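Local coordinates for protein nicking enzyme (PDB 4HTE) that probably nicks plasmid DNA at the origin of transfer to start conjugative spread of antibiotic resistance, the chain here being its alpha-helical C-terminal domain, at residues A[86-91]-A[115-120]; A[109-114]-A[134-139]. One frame throughout, in Å; residues are numbered along the deposited sequence.

Interaction 1. Residues A[86-91]-A[115-120]; sequences EVFEKQ and ITRTIL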
loop_
_atom_site.group_PDB
_atom_site.type_symbol
_atom_site.label_atom_id
_atom_site.label_comp_id
_atom_site.label_asym_id
_atom_site.label_seq_id
_atom_site.Cartn_x
_atom_site.Cartn_y
_atom_site.Cartn_z
ATOM N N GLU A 86 20.541 -11.748 11.243
ATOM C CA GLU A 86 21.223 -12.119 12.480
ATOM C C GLU A 86 22.230 -11.043 12.862
ATOM O O GLU A 86 22.405 -10.728 14.040
ATOM C CB GLU A 86 21.937 -13.464 12.316
ATOM C CG GLU A 86 20.998 -14.648 12.111
ATOM C CD GLU A 86 21.735 -15.929 11.761
ATOM O OE1 GLU A 86 22.977 -15.889 11.628
ATOM O OE2 GLU A 86 21.069 -16.979 11.620
ATOM N N VAL A 87 22.888 -10.483 11.853
ATOM C CA VAL A 87 23.854 -9.415 12.061
ATOM C C VAL A 87 23.178 -8.181 12.644
ATOM O O VAL A 87 23.660 -7.596 13.617
ATOM C CB VAL A 87 24.534 -9.018 10.743
ATOM C CG1 VAL A 87 25.368 -7.762 10.935
ATOM C CG2 VAL A 87 25.390 -10.159 10.223
ATOM N N PHE A 88 22.064 -7.788 12.037
ATOM C CA PHE A 88 21.330 -6.605 12.473
ATOM C C PHE A 88 20.783 -6.763 13.887
ATOM O O PHE A 88 20.794 -5.817 14.677
ATOM C CB PHE A 88 20.177 -6.310 11.511
ATOM C CG PHE A 88 20.603 -5.645 10.227
ATOM C CD1 PHE A 88 21.942 -5.399 9.958
ATOM C CD2 PHE A 88 19.656 -5.256 9.293
ATOM C CE1 PHE A 88 22.324 -4.786 8.779
ATOM C CE2 PHE A 88 20.037 -4.641 8.113
ATOM C CZ PHE A 88 21.373 -4.407 7.859
ATOM N N GLU A 89 20.305 -7.962 14.203
ATOM C CA GLU A 89 19.696 -8.226 15.500
ATOM C C GLU A 89 20.709 -8.014 16.621
ATOM O O GLU A 89 20.385 -7.438 17.659
ATOM C CB GLU A 89 19.145 -9.652 15.543
ATOM C CG GLU A 89 17.883 -9.809 16.379
ATOM C CD GLU A 89 17.094 -11.056 16.019
ATOM O OE1 GLU A 89 17.681 -11.982 15.419
ATOM O OE2 GLU A 89 15.884 -11.104 16.327
ATOM N N LYS A 90 21.936 -8.477 16.402
ATOM C CA LYS A 90 23.003 -8.302 17.380
ATOM C C LYS A 90 23.300 -6.822 17.590
ATOM O O LYS A 90 23.372 -6.350 18.723
ATOM C CB LYS A 90 24.273 -9.026 16.927
ATOM C CG LYS A 90 24.155 -10.537 16.905
ATOM C CD LYS A 90 25.440 -11.182 16.416
ATOM C CE LYS A 90 25.323 -12.693 16.430
ATOM N NZ LYS A 90 26.562 -13.351 15.952
ATOM N N GLN A 91 23.462 -6.092 16.490
ATOM C CA GLN A 91 23.796 -4.675 16.555
ATOM C C GLN A 91 22.715 -3.872 17.270
ATOM O O GLN A 91 23.016 -2.945 18.023
ATOM C CB GLN A 91 24.002 -4.114 15.150
ATOM C CG GLN A 91 24.432 -2.662 15.137
ATOM C CD GLN A 91 24.671 -2.149 13.737
ATOM O OE1 GLN A 91 24.464 -2.863 12.757
ATOM N NE2 GLN A 91 25.107 -0.904 13.635
ATOM N N ILE A 115 14.870 0.750 13.926
ATOM C CA ILE A 115 15.215 1.950 14.674
ATOM C C ILE A 115 16.726 2.104 14.784
ATOM O O ILE A 115 17.271 3.175 14.529
ATOM C CB ILE A 115 14.607 1.921 16.086
ATOM C CG1 ILE A 115 13.081 1.839 15.997
ATOM C CG2 ILE A 115 15.038 3.149 16.873
ATOM C CD1 ILE A 115 12.369 1.966 17.321
ATOM N N THR A 116 17.394 1.022 15.165
ATOM C CA THR A 116 18.843 1.017 15.305
ATOM C C THR A 116 19.510 1.535 14.038
ATOM O O THR A 116 20.372 2.409 14.091
ATOM C CB THR A 116 19.369 -0.402 15.588
ATOM O OG1 THR A 116 18.963 -0.813 16.899
ATOM C CG2 THR A 116 20.892 -0.446 15.495
ATOM N N ARG A 117 19.097 0.990 12.900
ATOM C CA ARG A 117 19.722 1.304 11.622
ATOM C C ARG A 117 19.436 2.729 11.164
ATOM O O ARG A 117 20.264 3.354 10.503
ATOM C CB ARG A 117 19.239 0.316 10.565
ATOM C CG ARG A 117 19.693 -1.110 10.820
ATOM C CD ARG A 117 21.188 -1.255 10.599
ATOM N NE ARG A 117 21.549 -0.977 9.214
ATOM C CZ ARG A 117 22.791 -0.980 8.742
ATOM N NH1 ARG A 117 23.816 -1.243 9.540
ATOM N NH2 ARG A 117 23.006 -0.718 7.462
ATOM N N THR A 118 18.262 3.238 11.512
ATOM C CA THR A 118 17.866 4.575 11.094
ATOM C C THR A 118 18.635 5.632 11.878
ATOM O O THR A 118 19.054 6.645 11.321
ATOM C CB THR A 118 16.355 4.797 11.284
ATOM O OG1 THR A 118 15.724 3.552 11.606
ATOM C CG2 THR A 118 15.732 5.358 10.013
ATOM N N ILE A 119 18.825 5.388 13.172
ATOM C CA ILE A 119 19.545 6.326 14.028
ATOM C C ILE A 119 20.991 6.504 13.576
ATOM O O ILE A 119 21.547 7.598 13.674
ATOM C CB ILE A 119 19.558 5.858 15.493
ATOM C CG1 ILE A 119 18.141 5.854 16.073
ATOM C CG2 ILE A 119 20.461 6.757 16.324
ATOM C CD1 ILE A 119 17.691 7.190 16.630
ATOM N N LEU A 120 21.599 5.429 13.085
ATOM C CA LEU A 120 23.015 5.451 12.739
ATOM C C LEU A 120 23.309 6.203 11.444
ATOM O O LEU A 120 24.283 6.953 11.367
ATOM C CB LEU A 120 23.563 4.028 12.628
ATOM C CG LEU A 120 23.394 3.132 13.854
ATOM C CD1 LEU A 120 24.523 2.123 13.933
ATOM C CD2 LEU A 120 23.314 3.944 15.137
#
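The carboxamide of Q91 is the polar group of this contact, and its two ends have different neighbours in the facing helix. NE2 donates a hydrogen bond to the carbonyl O of A16, outside both segments, and it also meets L120 tip to tip, CD1 being the methyl that touches it. Q91 OE1 lies at the edge of the R117 guanidinium, near its plane, 3.7 Å from NH1. At that separation the pair is a polar approach and not a hydrogen bond; the amide and guanidinium planes are steeply inclined to each other. The amide gets this far because Q91 CG is anti to the backbone N (chi1 -177°) and the chain beyond it is extended. Near its base, Q91 CG packs 4.2 Å from T116 CG2, while T116 OG1 turns back to bond the carbonyl O of K112 in its own helix.

R117 covers one face of the F88 ring. Its CD sits over the ring centre, 4.1 Å from the centroid, a CH-pi contact. From there the guanidinium spreads outward almost parallel to the ring, the two planes differing by 17°; R117 NE is 3.7 Å from F88 CZ, which lies toward the rim of the flat group. The bends at chi2 and chi3 set CD over the ring centre and NE displaced from it toward CZ.

With 256 Å² buried and four of the five touching residues buried, this is a largely buried helix-helix contact. The axes of segments 86-91 and 115-120 come within 10.2 Å and cross at 75°; they lie on helices 64-99 and 109-122. P41, at the start of helix 41-58, touches both F88 and R117, while A92, F95 and F96 of helix 64-99 extend the apolar surface around T116.

Interaction 2. Residues A[109-114]-A[134-139]; sequences DDEKIF and DIVKEK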
loop_
_atom_site.group_PDB
_atom_site.type_symbol
_atom_site.label_atom_id
_atom_site.label_comp_id
_atom_site.label_asym_id
_atom_site.label_seq_id
_atom_site.Cartn_x
_atom_site.Cartn_y
_atom_site.Cartn_z
ATOM N N ASP A 109 12.084 -7.217 17.948
ATOM C CA ASP A 109 13.388 -7.363 17.314
ATOM C C ASP A 109 13.431 -6.645 15.970
ATOM O O ASP A 109 14.355 -5.879 15.700
ATOM C CB ASP A 109 13.726 -8.843 17.139
ATOM C CG ASP A 109 13.886 -9.561 18.464
ATOM O OD1 ASP A 109 13.413 -9.024 19.489
ATOM O OD2 ASP A 109 14.480 -10.659 18.483
ATOM N N ASP A 110 12.433 -6.893 15.128
ATOM C CA ASP A 110 12.350 -6.214 13.840
ATOM C C ASP A 110 12.308 -4.705 14.030
ATOM O O ASP A 110 13.084 -3.971 13.416
ATOM C CB ASP A 110 11.121 -6.680 13.061
ATOM C CG ASP A 110 11.385 -7.941 12.265
ATOM O OD1 ASP A 110 12.551 -8.166 11.878
ATOM O OD2 ASP A 110 10.427 -8.707 12.026
ATOM N N GLU A 111 11.401 -4.245 14.885
ATOM C CA GLU A 111 11.278 -2.822 15.166
ATOM C C GLU A 111 12.621 -2.251 15.609
ATOM O O GLU A 111 13.084 -1.250 15.068
ATOM C CB GLU A 111 10.211 -2.581 16.234
ATOM C CG GLU A 111 8.791 -2.823 15.745
ATOM C CD GLU A 111 7.765 -2.766 16.860
ATOM O OE1 GLU A 111 8.169 -2.639 18.035
ATOM O OE2 GLU A 111 6.554 -2.849 16.562
ATOM N N LYS A 112 13.250 -2.899 16.585
ATOM C CA LYS A 112 14.554 -2.469 17.077
ATOM C C LYS A 112 15.539 -2.290 15.928
ATOM O O LYS A 112 16.128 -1.224 15.767
ATOM C CB LYS A 112 15.109 -3.485 18.075
ATOM C CG LYS A 112 14.455 -3.441 19.442
ATOM C CD LYS A 112 14.959 -4.576 20.316
ATOM C CE LYS A 112 14.399 -4.494 21.725
ATOM N NZ LYS A 112 14.559 -5.777 22.467
ATOM N N ILE A 113 15.713 -3.342 15.135
ATOM C CA ILE A 113 16.628 -3.308 14.001
ATOM C C ILE A 113 16.381 -2.077 13.138
ATOM O O ILE A 113 17.316 -1.359 12.785
ATOM C CB ILE A 113 16.474 -4.561 13.130
ATOM C CG1 ILE A 113 16.995 -5.788 13.877
ATOM C CG2 ILE A 113 17.227 -4.390 11.822
ATOM C CD1 ILE A 113 16.482 -7.095 13.327
ATOM N N PHE A 114 15.118 -1.842 12.797
ATOM C CA PHE A 114 14.753 -0.691 11.980
ATOM C C PHE A 114 15.204 0.602 12.648
ATOM O O PHE A 114 15.845 1.444 12.022
ATOM C CB PHE A 114 13.241 -0.657 11.745
ATOM C CG PHE A 114 12.801 0.414 10.784
ATOM C CD1 PHE A 114 12.916 0.225 9.415
ATOM C CD2 PHE A 114 12.265 1.606 11.246
ATOM C CE1 PHE A 114 12.512 1.205 8.527
ATOM C CE2 PHE A 114 11.857 2.589 10.360
ATOM C CZ PHE A 114 11.981 2.387 9.000
ATOM N N ASP A 134 7.909 7.600 17.399
ATOM C CA ASP A 134 7.573 8.125 16.077
ATOM C C ASP A 134 8.275 7.365 14.955
ATOM O O ASP A 134 7.689 7.112 13.903
ATOM C CB ASP A 134 7.934 9.610 15.995
ATOM C CG ASP A 134 6.884 10.504 16.626
ATOM O OD1 ASP A 134 5.678 10.239 16.430
ATOM O OD2 ASP A 134 7.269 11.473 17.315
ATOM N N ILE A 135 9.533 7.003 15.179
ATOM C CA ILE A 135 10.330 6.358 14.142
ATOM C C ILE A 135 9.709 5.023 13.725
ATOM O O ILE A 135 9.768 4.646 12.556
ATOM C CB ILE A 135 11.792 6.154 14.601
ATOM C CG1 ILE A 135 12.714 5.926 13.399
ATOM C CG2 ILE A 135 11.882 5.010 15.583
ATOM C CD1 ILE A 135 12.834 4.480 12.959
ATOM N N VAL A 136 9.104 4.314 14.674
ATOM C CA VAL A 136 8.456 3.041 14.367
ATOM C C VAL A 136 7.278 3.274 13.425
ATOM O O VAL A 136 7.050 2.499 12.496
ATOM C CB VAL A 136 7.972 2.315 15.645
ATOM C CG1 VAL A 136 6.450 2.356 15.758
ATOM C CG2 VAL A 136 8.470 0.877 15.655
ATOM N N LYS A 137 6.540 4.350 13.671
ATOM C CA LYS A 137 5.426 4.737 12.817
ATOM C C LYS A 137 5.899 4.813 11.371
ATOM O O LYS A 137 5.146 4.521 10.444
ATOM C CB LYS A 137 4.874 6.094 13.264
ATOM C CG LYS A 137 3.630 6.567 12.529
ATOM C CD LYS A 137 3.324 8.021 12.870
ATOM C CE LYS A 137 2.017 8.488 12.260
ATOM N NZ LYS A 137 0.837 7.898 12.954
ATOM N N GLU A 138 7.155 5.206 11.187
ATOM C CA GLU A 138 7.729 5.335 9.855
ATOM C C GLU A 138 7.835 3.973 9.174
ATOM O O GLU A 138 7.454 3.824 8.015
ATOM C CB GLU A 138 9.109 5.994 9.928
ATOM C CG GLU A 138 9.725 6.321 8.579
ATOM C CD GLU A 138 11.111 6.927 8.710
ATOM O OE1 GLU A 138 11.328 7.730 9.644
ATOM O OE2 GLU A 138 11.988 6.595 7.884
ATOM N N LYS A 139 8.355 2.982 9.894
ATOM C CA LYS A 139 8.501 1.639 9.336
ATOM C C LYS A 139 7.134 1.047 9.026
ATOM O O LYS A 139 6.925 0.456 7.969
ATOM C CB LYS A 139 9.252 0.714 10.298
ATOM C CG LYS A 139 8.358 -0.295 11.015
ATOM C CD LYS A 139 9.159 -1.327 11.788
ATOM C CE LYS A 139 9.803 -2.334 10.852
ATOM N NZ LYS A 139 9.618 -3.732 11.333
#
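K139 runs past F114, the two side chains sliding by each other in opposite directions. K139 CB lies over the centre of one face of the F114 ring in a CH-pi arrangement, although the modelled separation is too short to be taken literally. Further out, CD comes 4.1 Å from F114 CB. The chain then bends at chi3 (-74°), which places CE 3.9 Å from that same F114 CB. The tip, NZ, ends 3.7 Å from D110 CB, yet the D110 carboxylate does not pair with it: OD2 is 5.1 Å away, and the ammonium forms its salt bridge with E143, one turn on in its own helix. Opposite charge may still favour the approach.

I135 adds an apolar contact, its CD1 approaching F114 CD2 and CE2 obliquely. E111 and V136 also meet, CG to CG2 at 3.7 Å, while E111 OE1 bonds the backbone N of S108.

The axes of segments 109-114 and 134-139 come within 9.9 Å and cross at 103°, burying 334 Å². F114, flanked by K139 and I135, contributes the largest share of that surface in a steeply crossed helix pair of an all-alpha domain.

Helix 109-122 is the element common to both contacts: residues 115-120 meet helix 64-99 in interaction 1, and residues 109-114 meet helix 130-152 in interaction 2. The centres are 10 Å apart and the sets touch directly. F88 CB packs 3.5 Å from I113 CG2, and I115 CG1 lies 3.4 Å from I135 CG2, so each contact supplies residues to the other's surroundings. P41, already in contact with interaction 1, also touches I113 and F114. The calcium-binding residues D320 and D328 lie away from both contacts, consistent with plain helix packing here.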